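PDB 4U3V: polyketide synthase PksR from Bacillus subtilis, which takes part in intermediate steps of synthesis of the antibiotic bacillaene, the part described here being its enoyl-isomerase domain, a double hotdog. Local coordinates for residues Ala56-Leu61 against Ser85-Lys90; Thr94-Ala99 against Gly120-Ala125; Lys182-Lys187 against Tyr212-Ser217; Asp264-Asn269 against Val275-Gly280. All blocks are in the same frame, centred on the assembly; numbering follows the deposited sequence.

Contact 1 of 4, residues Ala56-Leu61 against Ser85-Lys90; sequences ATYGSL and SPIVIK
Tyr58 and Ile87 make the apolar part of this contact through the far ends of their side chains. The terminal methyl CD1 of Ile87 sits at the edge of the tyrosine ring, near its plane, so the phenol is met from the side and not over a face. Its nearest approach is to the oxygen, with Tyr58 OH and Ile87 CD1 3.4 Å apart, while the ring carbon Tyr58 CE1 stays 4.2 Å from Ile87 CD1. The isoleucine methylene also lies against the hydroxyl. The first torsion of Ile87 (chi1 -59°) sets CG1 beside the backbone N, which brings the CG1-CD1 arm up to the phenol.

Helix 56-69, which carries Tyr58, is the central helix of the N-terminal hotdog, the sausage that the curved antiparallel strands wrap around. Residues 85-90 follow strand 75-83 and include the short, weakly bonded strand 88-89. Tyr58 therefore points from the helix into a buried layer, where its ring also meets that of Tyr83 with the planes inclined at about 55°, and where Leu97 and Ile112 of the wrapping strands pack on it.

The polar link across the segments is made by water. Water 1 accepts from Ile87 N at 2.9 Å and is hydrogen-bonded to Tyr58 OH at 2.8 Å, so one molecule ties the phenol to the backbone of Ile87. Ser85 O, 4.0 Å from Tyr58 OH, is buried here without a partner in the model. Within its own segment, Ser85 OG donates to Pro86 O at 3.2 Å, approaching from above the carbonyl plane.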
loop_
_atom_site.group_PDB
_atom_site.type_symbol
_atom_site.label_atom_id
_atom_site.label_comp_id
_atom_site.label_asym_id
_atom_site.label_seq_id
_atom_site.Cartn_x
_atom_site.Cartn_y
_atom_site.Cartn_z
ATOM N N ALA A 56 -3.535 -3.032 -0.462
ATOM C CA ALA A 56 -2.232 -2.836 0.192
ATOM C C ALA A 56 -1.464 -4.134 0.521
ATOM O O ALA A 56 -0.236 -4.119 0.667
ATOM C CB ALA A 56 -2.435 -1.967 1.451
ATOM N N THR A 57 -2.196 -5.241 0.693
ATOM C CA THR A 57 -1.593 -6.517 0.988
ATOM C C THR A 57 -0.565 -6.892 -0.072
ATOM O O THR A 57 0.474 -7.461 0.210
ATOM C CB THR A 57 -2.684 -7.610 1.090
ATOM O OG1 THR A 57 -3.718 -7.170 2.006
ATOM C CG2 THR A 57 -2.076 -8.911 1.625
ATOM N N TYR A 58 -0.895 -6.628 -1.325
ATOM C CA TYR A 58 -0.139 -7.210 -2.439
ATOM C C TYR A 58 1.288 -6.688 -2.568
ATOM O O TYR A 58 2.206 -7.488 -2.802
ATOM C CB TYR A 58 -0.904 -7.046 -3.747
ATOM C CG TYR A 58 -2.291 -7.571 -3.679
ATOM C CD1 TYR A 58 -2.521 -8.850 -3.199
ATOM C CD2 TYR A 58 -3.383 -6.807 -4.112
ATOM C CE1 TYR A 58 -3.801 -9.328 -3.064
ATOM C CE2 TYR A 58 -4.673 -7.297 -4.005
ATOM C CZ TYR A 58 -4.866 -8.562 -3.491
ATOM O OH TYR A 58 -6.124 -9.079 -3.379
ATOM N N GLY A 59 1.488 -5.372 -2.421
ATOM C CA GLY A 59 2.858 -4.813 -2.492
ATOM C C GLY A 59 3.719 -5.380 -1.354
ATOM O O GLY A 59 4.903 -5.702 -1.541
ATOM N N SER A 60 3.106 -5.578 -0.178
ATOM C CA SER A 60 3.890 -6.151 0.934
ATOM C C SER A 60 4.342 -7.601 0.654
ATOM O O SER A 60 5.475 -7.985 1.012
ATOM C CB SER A 60 3.075 -6.110 2.227
ATOM O OG SER A 60 2.886 -4.724 2.641
ATOM N N LEU A 61 3.442 -8.419 0.110
ATOM C CA LEU A 61 3.796 -9.802 -0.321
ATOM C C LEU A 61 4.832 -9.784 -1.431
ATOM O O LEU A 61 5.766 -10.606 -1.451
ATOM C CB LEU A 61 2.551 -10.563 -0.802
ATOM C CG LEU A 61 1.672 -11.087 0.328
ATOM C CD1 LEU A 61 0.303 -11.506 -0.215
ATOM C CD2 LEU A 61 2.400 -12.265 0.981
ATOM N N SER A 85 -7.698 -8.840 -9.418
ATOM C CA SER A 85 -9.004 -9.311 -8.989
ATOM C C SER A 85 -9.126 -9.067 -7.485
ATOM O O SER A 85 -8.208 -9.389 -6.733
ATOM C CB SER A 85 -9.116 -10.809 -9.287
ATOM O OG SER A 85 -10.144 -11.402 -8.514
ATOM N N PRO A 86 -10.237 -8.457 -7.045
ATOM C CA PRO A 86 -10.390 -8.315 -5.598
ATOM C C PRO A 86 -10.629 -9.676 -4.962
ATOM O O PRO A 86 -11.202 -10.574 -5.599
ATOM C CB PRO A 86 -11.633 -7.442 -5.447
ATOM C CG PRO A 86 -12.365 -7.558 -6.758
ATOM C CD PRO A 86 -11.346 -7.852 -7.812
ATOM N N ILE A 87 -10.189 -9.834 -3.722
ATOM C CA ILE A 87 -10.443 -11.055 -2.991
ATOM C C ILE A 87 -11.501 -10.821 -1.945
ATOM O O ILE A 87 -11.273 -10.099 -0.978
ATOM C CB ILE A 87 -9.182 -11.559 -2.307
ATOM C CG1 ILE A 87 -8.087 -11.819 -3.346
ATOM C CG2 ILE A 87 -9.479 -12.789 -1.471
ATOM C CD1 ILE A 87 -6.803 -12.305 -2.709
ATOM N N VAL A 88 -12.639 -11.505 -2.090
ATOM C CA VAL A 88 -13.716 -11.413 -1.087
ATOM C C VAL A 88 -13.643 -12.597 -0.138
ATOM O O VAL A 88 -13.505 -13.743 -0.571
ATOM C CB VAL A 88 -15.107 -11.485 -1.741
ATOM C CG1 VAL A 88 -16.184 -11.490 -0.661
ATOM C CG2 VAL A 88 -15.309 -10.361 -2.737
ATOM N N ILE A 89 -13.748 -12.341 1.153
ATOM C CA ILE A 89 -13.672 -13.394 2.124
ATOM C C ILE A 89 -15.046 -13.534 2.753
ATOM O O ILE A 89 -15.613 -12.543 3.224
ATOM C CB ILE A 89 -12.676 -13.022 3.214
ATOM C CG1 ILE A 89 -11.328 -12.667 2.536
ATOM C CG2 ILE A 89 -12.486 -14.146 4.209
ATOM C CD1 ILE A 89 -10.160 -12.697 3.477
ATOM N N LYS A 90 -15.628 -14.724 2.621
ATOM C CA LYS A 90 -16.972 -14.941 3.166
ATOM C C LYS A 90 -16.903 -15.558 4.537
ATOM O O LYS A 90 -15.880 -16.074 4.949
ATOM C CB LYS A 90 -17.810 -15.820 2.236
ATOM C CG LYS A 90 -17.998 -15.233 0.856
ATOM C CD LYS A 90 -18.712 -16.186 -0.076
ATOM C CE LYS A 90 -19.032 -15.489 -1.386
ATOM N NZ LYS A 90 -19.438 -14.064 -1.193
HETATM O O HOH W 1 -8.451 -7.690 -2.750
#

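Contact 2 of 4, residues Thr94-Ala99 against Gly120-Ala125; sequences TIELQA and GLWKPA
Gln98 OE1 stands over one face of the Trp122 indole, 3.7 Å above the ring plane and near the rim, while the rest of the tilted amide runs out past the CZ2-CH2 edge. The two flat groups are not parallel: their planes diverge by 35°, and the glutamine chain runs across the indole at about a right angle. The amide meets the benzo part of the ring system, with Gln98 CD 3.5 Å from Trp122 CH2 and Gln98 NE2 3.5 Å from Trp122 CZ2. Nearer the strand, the methylene Gln98 CG comes to 3.6 Å from the same Trp122 CH2. An extended chain beyond CG lets glutamine lay both its methylene and its amide against the ring.

Glu96 meets the same end of the indole by other means. Its carbonyl oxygen approaches obliquely, with Glu96 O 3.6 Å from Trp122 CZ3, and Glu96 CB lies 4.0 Å from Trp122 CH2. Its carboxylate is engaged by a salt bridge to Arg115, whose side chain also touches Trp122. Lys100 adds a cation-pi interaction with the indole.

Across the curved antiparallel sheet of the N-terminal hotdog, strand 108-116 lies between these two strands. It pairs with segment 94-99 through backbone bonds of Glu96 with Arg115 and of Gln98 with Met113, so Trp122 reaches past one strand to touch the next. The short strand axes run at 60° to each other, their closest approach being 8.9 Å. Leu97 points away from segment 120-125, to the helix 56-69 side, while strand 31-36 flanks segment 94-99 on its other edge.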
loop_
_atom_site.group_PDB
_atom_site.type_symbol
_atom_site.label_atom_id
_atom_site.label_comp_id
_atom_site.label_asym_id
_atom_site.label_seq_id
_atom_site.Cartn_x
_atom_site.Cartn_y
_atom_site.Cartn_z
ATOM N N THR A 94 -11.154 -19.123 5.017
ATOM C CA THR A 94 -9.769 -18.705 5.178
ATOM C C THR A 94 -9.143 -18.778 3.810
ATOM O O THR A 94 -9.222 -19.816 3.157
ATOM C CB THR A 94 -8.999 -19.624 6.167
ATOM O OG1 THR A 94 -9.556 -19.501 7.485
ATOM C CG2 THR A 94 -7.513 -19.196 6.241
ATOM N N ILE A 95 -8.611 -17.647 3.319
ATOM C CA ILE A 95 -7.987 -17.593 2.003
ATOM C C ILE A 95 -6.467 -17.631 2.098
ATOM O O ILE A 95 -5.884 -16.823 2.808
ATOM C CB ILE A 95 -8.321 -16.275 1.281
ATOM C CG1 ILE A 95 -9.838 -16.066 1.199
ATOM C CG2 ILE A 95 -7.628 -16.226 -0.080
ATOM C CD1 ILE A 95 -10.618 -17.318 0.889
ATOM N N GLU A 96 -5.840 -18.500 1.298
ATOM C CA GLU A 96 -4.385 -18.612 1.255
ATOM C C GLU A 96 -3.911 -17.740 0.106
ATOM O O GLU A 96 -4.502 -17.764 -0.973
ATOM C CB GLU A 96 -3.980 -20.064 0.936
ATOM C CG GLU A 96 -4.411 -21.145 1.913
ATOM C CD GLU A 96 -4.097 -22.545 1.358
ATOM O OE1 GLU A 96 -2.909 -22.918 1.303
ATOM O OE2 GLU A 96 -5.025 -23.211 0.859
ATOM N N LEU A 97 -2.827 -16.994 0.330
ATOM C CA LEU A 97 -2.115 -16.294 -0.705
ATOM C C LEU A 97 -0.666 -16.772 -0.804
ATOM O O LEU A 97 -0.052 -17.078 0.190
ATOM C CB LEU A 97 -2.085 -14.794 -0.416
ATOM C CG LEU A 97 -3.350 -14.035 -0.801
ATOM C CD1 LEU A 97 -4.416 -14.337 0.230
ATOM C CD2 LEU A 97 -3.030 -12.547 -0.888
ATOM N N GLN A 98 -0.135 -16.835 -2.023
ATOM C CA GLN A 98 1.272 -17.177 -2.219
ATOM C C GLN A 98 1.824 -16.173 -3.215
ATOM O O GLN A 98 1.105 -15.735 -4.128
ATOM C CB GLN A 98 1.415 -18.605 -2.796
ATOM C CG GLN A 98 1.194 -19.694 -1.746
ATOM C CD GLN A 98 1.439 -21.116 -2.249
ATOM O OE1 GLN A 98 1.743 -21.339 -3.419
ATOM N NE2 GLN A 98 1.195 -22.088 -1.379
ATOM N N ALA A 99 3.123 -15.908 -3.136
ATOM C CA ALA A 99 3.760 -14.945 -4.050
ATOM C C ALA A 99 4.847 -15.713 -4.744
ATOM O O ALA A 99 5.793 -16.116 -4.090
ATOM C CB ALA A 99 4.367 -13.784 -3.285
ATOM N N GLY A 120 -11.005 -24.449 -5.053
ATOM C CA GLY A 120 -9.686 -24.882 -4.617
ATOM C C GLY A 120 -8.612 -24.600 -5.651
ATOM O O GLY A 120 -7.501 -25.118 -5.563
ATOM N N LEU A 121 -8.922 -23.733 -6.610
ATOM C CA LEU A 121 -7.943 -23.378 -7.633
ATOM C C LEU A 121 -7.233 -22.079 -7.218
ATOM O O LEU A 121 -7.879 -21.144 -6.737
ATOM C CB LEU A 121 -8.638 -23.151 -8.977
ATOM C CG LEU A 121 -9.182 -24.394 -9.692
ATOM C CD1 LEU A 121 -10.009 -23.990 -10.909
ATOM C CD2 LEU A 121 -8.040 -25.318 -10.094
ATOM N N TRP A 122 -5.924 -22.042 -7.422
ATOM C CA TRP A 122 -5.181 -20.775 -7.494
ATOM C C TRP A 122 -5.619 -19.900 -8.614
ATOM O O TRP A 122 -5.743 -20.343 -9.757
ATOM C CB TRP A 122 -3.685 -21.030 -7.599
ATOM C CG TRP A 122 -3.129 -21.807 -6.438
ATOM C CD1 TRP A 122 -2.738 -23.150 -6.436
ATOM C CD2 TRP A 122 -2.804 -21.305 -5.108
ATOM N NE1 TRP A 122 -2.235 -23.501 -5.224
ATOM C CE2 TRP A 122 -2.276 -22.446 -4.364
ATOM C CE3 TRP A 122 -2.987 -20.084 -4.438
ATOM C CZ2 TRP A 122 -1.897 -22.347 -3.037
ATOM C CZ3 TRP A 122 -2.572 -19.985 -3.114
ATOM C CH2 TRP A 122 -2.068 -21.102 -2.413
ATOM N N LYS A 123 -5.782 -18.615 -8.294
ATOM C CA LYS A 123 -6.201 -17.576 -9.229
ATOM C C LYS A 123 -5.311 -16.356 -8.955
ATOM O O LYS A 123 -4.971 -16.114 -7.805
ATOM C CB LYS A 123 -7.643 -17.192 -8.906
ATOM C CG LYS A 123 -8.683 -18.229 -9.312
ATOM C CD LYS A 123 -10.038 -17.573 -9.552
ATOM C CE LYS A 123 -10.214 -17.168 -11.006
ATOM N NZ LYS A 123 -10.683 -18.312 -11.837
ATOM N N PRO A 124 -4.953 -15.582 -9.996
ATOM C CA PRO A 124 -4.128 -14.384 -9.766
ATOM C C PRO A 124 -4.866 -13.211 -9.075
ATOM O O PRO A 124 -6.029 -12.879 -9.419
ATOM C CB PRO A 124 -3.614 -14.020 -11.174
ATOM C CG PRO A 124 -4.630 -14.609 -12.097
ATOM C CD PRO A 124 -5.120 -15.879 -11.438
ATOM N N ALA A 125 -4.267 -12.705 -8.001
ATOM C CA ALA A 125 -4.763 -11.518 -7.320
ATOM C C ALA A 125 -4.009 -10.282 -7.827
ATOM O O ALA A 125 -4.597 -9.189 -7.939
ATOM C CB ALA A 125 -4.549 -11.662 -5.812
#

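Contact 3 of 4, residues Lys182-Lys187 against Tyr212-Ser217; sequences KSILAK and YLAILS
Ala186 and Ala214 bring strand and helix together at the tight part of this contact: Ala186 CB and Ala214 CB are 4.0 Å apart, methyl against methyl. Ile184, two residues earlier on the same strand face, reaches further with both ends of its branched side chain. The two methyls converge on one carbonyl oxygen, Ile184 CG2 lying 3.6 Å and Ile184 CD1 3.7 Å from Ala214 O. With CG1 anti to the backbone N (chi1 -167°), the extended arm also carries Ile184 CD1 to within 3.8 Å of Ser217 CB.

This is the hotdog arrangement repeated in the C-terminal half, where helix 205-219 lies against the curved sheet to which strand 183-190 belongs. The strand and helix segments run at 132° to each other, and their axes pass 8.5 Å apart. Ile251 of the adjoining strand 247-257 touches both Ile184 and Ala214, continuing the apolar layer.

Packing gives way to more open ground at Ser217, which is partly exposed. The serine turns its polar end back onto its own helix: Ser217 OG donates to Leu213 O at 3.2 Å, while Ser217 N donates to that oxygen at 3.0 Å from the opposite face of the carbonyl plane. Ser217 meets Ile184 through CB, with OG turned to Leu213 O, and its own carbonyl oxygen accepts from Arg179.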
loop_
_atom_site.group_PDB
_atom_site.type_symbol
_atom_site.label_atom_id
_atom_site.label_comp_id
_atom_site.label_asym_id
_atom_site.label_seq_id
_atom_site.Cartn_x
_atom_site.Cartn_y
_atom_site.Cartn_z
ATOM N N LYS A 182 -2.552 20.222 -4.897
ATOM C CA LYS A 182 -1.821 19.210 -5.666
ATOM C C LYS A 182 -1.086 18.193 -4.815
ATOM O O LYS A 182 -0.353 17.359 -5.348
ATOM C CB LYS A 182 -0.838 19.851 -6.628
ATOM C CG LYS A 182 0.083 20.846 -5.929
ATOM C CD LYS A 182 0.948 21.603 -6.935
ATOM C CE LYS A 182 1.798 22.657 -6.243
ATOM N NZ LYS A 182 2.088 22.297 -4.819
ATOM N N SER A 183 -1.128 18.373 -3.500
ATOM C CA SER A 183 -0.425 17.451 -2.602
ATOM C C SER A 183 -1.089 17.303 -1.251
ATOM O O SER A 183 -1.907 18.139 -0.822
ATOM C CB SER A 183 1.039 17.880 -2.396
ATOM O OG SER A 183 1.070 19.156 -1.825
ATOM N N ILE A 184 -0.646 16.297 -0.510
ATOM C CA ILE A 184 -1.063 16.193 0.893
ATOM C C ILE A 184 0.092 15.634 1.680
ATOM O O ILE A 184 0.844 14.819 1.169
ATOM C CB ILE A 184 -2.375 15.376 1.065
ATOM C CG1 ILE A 184 -2.961 15.561 2.492
ATOM C CG2 ILE A 184 -2.184 13.907 0.626
ATOM C CD1 ILE A 184 -4.416 15.146 2.603
ATOM N N LEU A 185 0.242 16.090 2.931
ATOM C CA LEU A 185 1.323 15.620 3.802
ATOM C C LEU A 185 0.652 15.037 5.039
ATOM O O LEU A 185 -0.226 15.653 5.629
ATOM C CB LEU A 185 2.278 16.780 4.184
ATOM C CG LEU A 185 3.259 16.478 5.323
ATOM C CD1 LEU A 185 4.409 15.692 4.755
ATOM C CD2 LEU A 185 3.731 17.814 5.936
ATOM N N ALA A 186 0.902 13.758 5.301
ATOM C CA ALA A 186 0.216 13.048 6.375
ATOM C C ALA A 186 1.260 12.606 7.403
ATOM O O ALA A 186 2.333 12.103 7.032
ATOM C CB ALA A 186 -0.514 11.817 5.826
ATOM N N LYS A 187 0.965 12.815 8.678
ATOM C CA LYS A 187 1.731 12.110 9.711
ATOM C C LYS A 187 0.958 10.866 10.120
ATOM O O LYS A 187 -0.253 10.933 10.361
ATOM C CB LYS A 187 1.957 13.008 10.930
ATOM C CG LYS A 187 3.059 12.468 11.831
ATOM C CD LYS A 187 3.231 13.326 13.069
ATOM C CE LYS A 187 4.490 12.926 13.828
ATOM N NZ LYS A 187 4.556 13.780 15.045
ATOM N N TYR A 212 -3.074 5.281 0.660
ATOM C CA TYR A 212 -4.395 5.361 0.062
ATOM C C TYR A 212 -5.346 6.273 0.877
ATOM O O TYR A 212 -6.097 7.059 0.324
ATOM C CB TYR A 212 -4.925 3.919 -0.049
ATOM C CG TYR A 212 -6.332 3.757 -0.505
ATOM C CD1 TYR A 212 -6.820 4.402 -1.637
ATOM C CD2 TYR A 212 -7.159 2.850 0.149
ATOM C CE1 TYR A 212 -8.137 4.211 -2.046
ATOM C CE2 TYR A 212 -8.454 2.619 -0.280
ATOM C CZ TYR A 212 -8.943 3.306 -1.356
ATOM O OH TYR A 212 -10.248 3.023 -1.760
ATOM N N LEU A 213 -5.352 6.126 2.204
ATOM C CA LEU A 213 -6.294 6.917 3.012
ATOM C C LEU A 213 -5.965 8.433 2.897
ATOM O O LEU A 213 -6.891 9.264 2.795
ATOM C CB LEU A 213 -6.200 6.464 4.477
ATOM C CG LEU A 213 -6.790 5.080 4.770
ATOM C CD1 LEU A 213 -6.441 4.650 6.190
ATOM C CD2 LEU A 213 -8.291 5.113 4.582
ATOM N N ALA A 214 -4.668 8.743 2.857
ATOM C CA ALA A 214 -4.217 10.151 2.684
ATOM C C ALA A 214 -4.647 10.649 1.317
ATOM O O ALA A 214 -5.063 11.799 1.167
ATOM C CB ALA A 214 -2.703 10.272 2.845
ATOM N N ILE A 215 -4.525 9.805 0.304
ATOM C CA ILE A 215 -5.009 10.172 -1.033
ATOM C C ILE A 215 -6.518 10.484 -1.047
ATOM O O ILE A 215 -6.962 11.456 -1.630
ATOM C CB ILE A 215 -4.612 9.100 -2.074
ATOM C CG1 ILE A 215 -3.099 9.161 -2.331
ATOM C CG2 ILE A 215 -5.396 9.320 -3.375
ATOM C CD1 ILE A 215 -2.493 7.942 -2.954
ATOM N N LEU A 216 -7.327 9.661 -0.396
ATOM C CA LEU A 216 -8.745 9.963 -0.307
ATOM C C LEU A 216 -9.015 11.297 0.365
ATOM O O LEU A 216 -9.916 12.032 -0.061
ATOM C CB LEU A 216 -9.523 8.858 0.422
ATOM C CG LEU A 216 -9.481 7.487 -0.251
ATOM C CD1 LEU A 216 -10.142 6.442 0.637
ATOM C CD2 LEU A 216 -10.166 7.562 -1.603
ATOM N N SER A 217 -8.235 11.612 1.404
ATOM C CA SER A 217 -8.332 12.906 2.075
ATOM C C SER A 217 -7.955 14.080 1.159
ATOM O O SER A 217 -8.622 15.113 1.139
ATOM C CB SER A 217 -7.406 12.924 3.319
ATOM O OG SER A 217 -7.787 11.913 4.254
#

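Contact 4 of 4, residues Asp264-Asn269 against Val275-Gly280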
loop_
_atom_site.group_PDB
_atom_site.type_symbol
_atom_site.label_atom_id
_atom_site.label_comp_id
_atom_site.label_asym_id
_atom_site.label_seq_id
_atom_site.Cartn_x
_atom_site.Cartn_y
_atom_site.Cartn_z
ATOM N N ASP A 264 2.713 10.280 -6.725
ATOM C CA ASP A 264 3.974 9.872 -6.105
ATOM C C ASP A 264 3.901 9.986 -4.589
ATOM O O ASP A 264 3.259 10.885 -4.041
ATOM C CB ASP A 264 5.168 10.683 -6.674
ATOM C CG ASP A 264 5.542 10.265 -8.091
ATOM O OD1 ASP A 264 4.932 9.315 -8.656
ATOM O OD2 ASP A 264 6.446 10.923 -8.681
ATOM N N VAL A 265 4.566 9.061 -3.888
ATOM C CA VAL A 265 4.469 9.040 -2.438
ATOM C C VAL A 265 5.862 8.857 -1.869
ATOM O O VAL A 265 6.517 7.851 -2.163
ATOM C CB VAL A 265 3.627 7.844 -1.931
ATOM C CG1 VAL A 265 3.551 7.895 -0.409
ATOM C CG2 VAL A 265 2.230 7.868 -2.535
ATOM N N ASP A 266 6.311 9.830 -1.077
ATOM C CA ASP A 266 7.576 9.664 -0.305
ATOM C C ASP A 266 7.284 9.468 1.174
ATOM O O ASP A 266 6.573 10.234 1.824
ATOM C CB ASP A 266 8.496 10.884 -0.478
ATOM C CG ASP A 266 9.141 10.970 -1.860
ATOM O OD1 ASP A 266 9.466 9.932 -2.467
ATOM O OD2 ASP A 266 9.408 12.106 -2.313
ATOM N N VAL A 267 7.874 8.412 1.737
ATOM C CA VAL A 267 7.741 8.169 3.156
ATOM C C VAL A 267 9.014 8.711 3.826
ATOM O O VAL A 267 10.095 8.411 3.343
ATOM C CB VAL A 267 7.715 6.652 3.450
ATOM C CG1 VAL A 267 7.469 6.470 4.922
ATOM C CG2 VAL A 267 6.589 5.983 2.628
ATOM N N ILE A 268 8.830 9.525 4.857
ATOM C CA ILE A 268 9.943 10.279 5.475
ATOM C C ILE A 268 10.001 9.978 6.971
ATOM O O ILE A 268 8.970 9.870 7.632
ATOM C CB ILE A 268 9.742 11.790 5.237
ATOM C CG1 ILE A 268 9.436 12.042 3.762
ATOM C CG2 ILE A 268 10.933 12.611 5.747
ATOM C CD1 ILE A 268 8.400 13.133 3.533
ATOM N N ASN A 269 11.208 9.799 7.514
ATOM C CA ASN A 269 11.335 9.552 8.945
ATOM C C ASN A 269 11.349 10.845 9.751
ATOM O O ASN A 269 11.143 11.934 9.196
ATOM C CB ASN A 269 12.573 8.693 9.242
ATOM C CG ASN A 269 13.863 9.367 8.813
ATOM O OD1 ASN A 269 13.904 10.584 8.599
ATOM N ND2 ASN A 269 14.922 8.579 8.672
ATOM N N VAL A 275 12.587 7.088 3.386
ATOM C CA VAL A 275 12.906 5.692 3.715
ATOM C C VAL A 275 12.153 4.675 2.851
ATOM O O VAL A 275 12.470 3.479 2.868
ATOM C CB VAL A 275 12.571 5.466 5.210
ATOM C CG1 VAL A 275 13.483 6.306 6.126
ATOM C CG2 VAL A 275 11.128 5.805 5.510
ATOM N N LEU A 276 11.282 5.177 1.970
ATOM C CA LEU A 276 10.540 4.312 1.065
ATOM C C LEU A 276 9.869 5.241 0.041
ATOM O O LEU A 276 9.443 6.339 0.433
ATOM C CB LEU A 276 9.464 3.586 1.887
ATOM C CG LEU A 276 8.360 2.807 1.175
ATOM C CD1 LEU A 276 8.954 1.679 0.361
ATOM C CD2 LEU A 276 7.381 2.230 2.217
ATOM N N HIS A 277 9.938 4.870 -1.232
ATOM C CA HIS A 277 9.374 5.665 -2.345
ATOM C C HIS A 277 8.363 4.835 -3.080
ATOM O O HIS A 277 8.649 3.707 -3.504
ATOM C CB HIS A 277 10.428 6.128 -3.366
ATOM C CG HIS A 277 11.637 6.829 -2.761
ATOM N ND1 HIS A 277 12.891 6.671 -3.267
ATOM C CD2 HIS A 277 11.763 7.691 -1.664
ATOM C CE1 HIS A 277 13.771 7.345 -2.492
ATOM N NE2 HIS A 277 13.081 8.016 -1.554
ATOM N N TYR A 278 7.194 5.422 -3.336
ATOM C CA TYR A 278 6.274 4.872 -4.343
ATOM C C TYR A 278 6.142 5.858 -5.492
ATOM O O TYR A 278 6.052 7.051 -5.260
ATOM C CB TYR A 278 4.850 4.741 -3.776
ATOM C CG TYR A 278 4.716 3.922 -2.506
ATOM C CD1 TYR A 278 4.173 2.628 -2.546
ATOM C CD2 TYR A 278 5.005 4.469 -1.274
ATOM C CE1 TYR A 278 3.955 1.911 -1.386
ATOM C CE2 TYR A 278 4.759 3.769 -0.095
ATOM C CZ TYR A 278 4.266 2.478 -0.154
ATOM O OH TYR A 278 4.002 1.788 1.019
ATOM N N SER A 279 6.008 5.354 -6.698
ATOM C CA SER A 279 5.776 6.217 -7.842
ATOM C C SER A 279 4.651 5.639 -8.705
ATOM O O SER A 279 4.501 4.408 -8.843
ATOM C CB SER A 279 7.106 6.445 -8.603
ATOM O OG SER A 279 7.117 5.751 -9.828
ATOM N N GLY A 280 3.757 6.498 -9.204
ATOM C CA GLY A 280 2.615 6.005 -9.967
ATOM C C GLY A 280 1.723 5.079 -9.158
ATOM O O GLY A 280 1.294 4.022 -9.637
HETATM O O HOH W 2 8.552 8.739 -5.153
#
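Val265 and Tyr278 form a hydrogen-bonded antiparallel pair at the middle of this hairpin, joined by Val265 N to Tyr278 O at 2.9 Å and Tyr278 N to Val265 O at 2.8 Å. Val267 N donates to Leu276 O, but Val267 O accepts from Val275 N, so Val275 and Leu276 together face Val267 in the pattern of a classic beta bulge. On one face the valines pack on their partners: Val265 CB is 3.7 Å from Tyr278 CD2, and Val267 CG2 comes to the edge of the tyrosine ring. Beyond the last backbone pair, Gly280 N donates to Asp264 OD1 at 3.1 Å, meeting it nearly along its C-O axis.

On the other face Asp266 lies across from His277, the carboxylate and imidazole planes 68° apart and Asp266 OD1 3.3 Å from His277 CD2. Water 2 donates to Asp266 OD1 and Tyr278 O.

A second shell positions these groups. Gln237 and Thr274 bond the two ring nitrogens of His277, and Met207 of helix 205-219 packs on Val267, Leu276 and Tyr278. The two faces differ in chemistry: the valine and tyrosine side is a mainly apolar bed for helix 205-219, with one hydrogen bond between the phenol and Thr208, whereas opposite it Lys138, salt-bridged to Asp266, probably favours the anion, and Gln237, Thr274 and the Phe135 ring probably hold the imidazole's orientation.

In the fold
The contacts come in series along the chain, 1 and 2 in the N-terminal hotdog, 3 and 4 in the C-terminal one across the chain's centre. Contacts 1 and 2 lie about 10 Å apart between centres and touch: Leu61 packs on Leu97, and Ala125 on both Tyr58 and Ile87. Contacts 3 and 4 are about 12 Å apart between centres; helix 205-219 supplies one side of contact 3 and, through Met207 and Thr208, meets the strands of contact 4. Contacts 2 and 3 are farthest, about 31 Å between centres. Each helix packs on the strands of its own half, the two helices also touch, and pairing of strands 75-83 and 230-239 joins the halves.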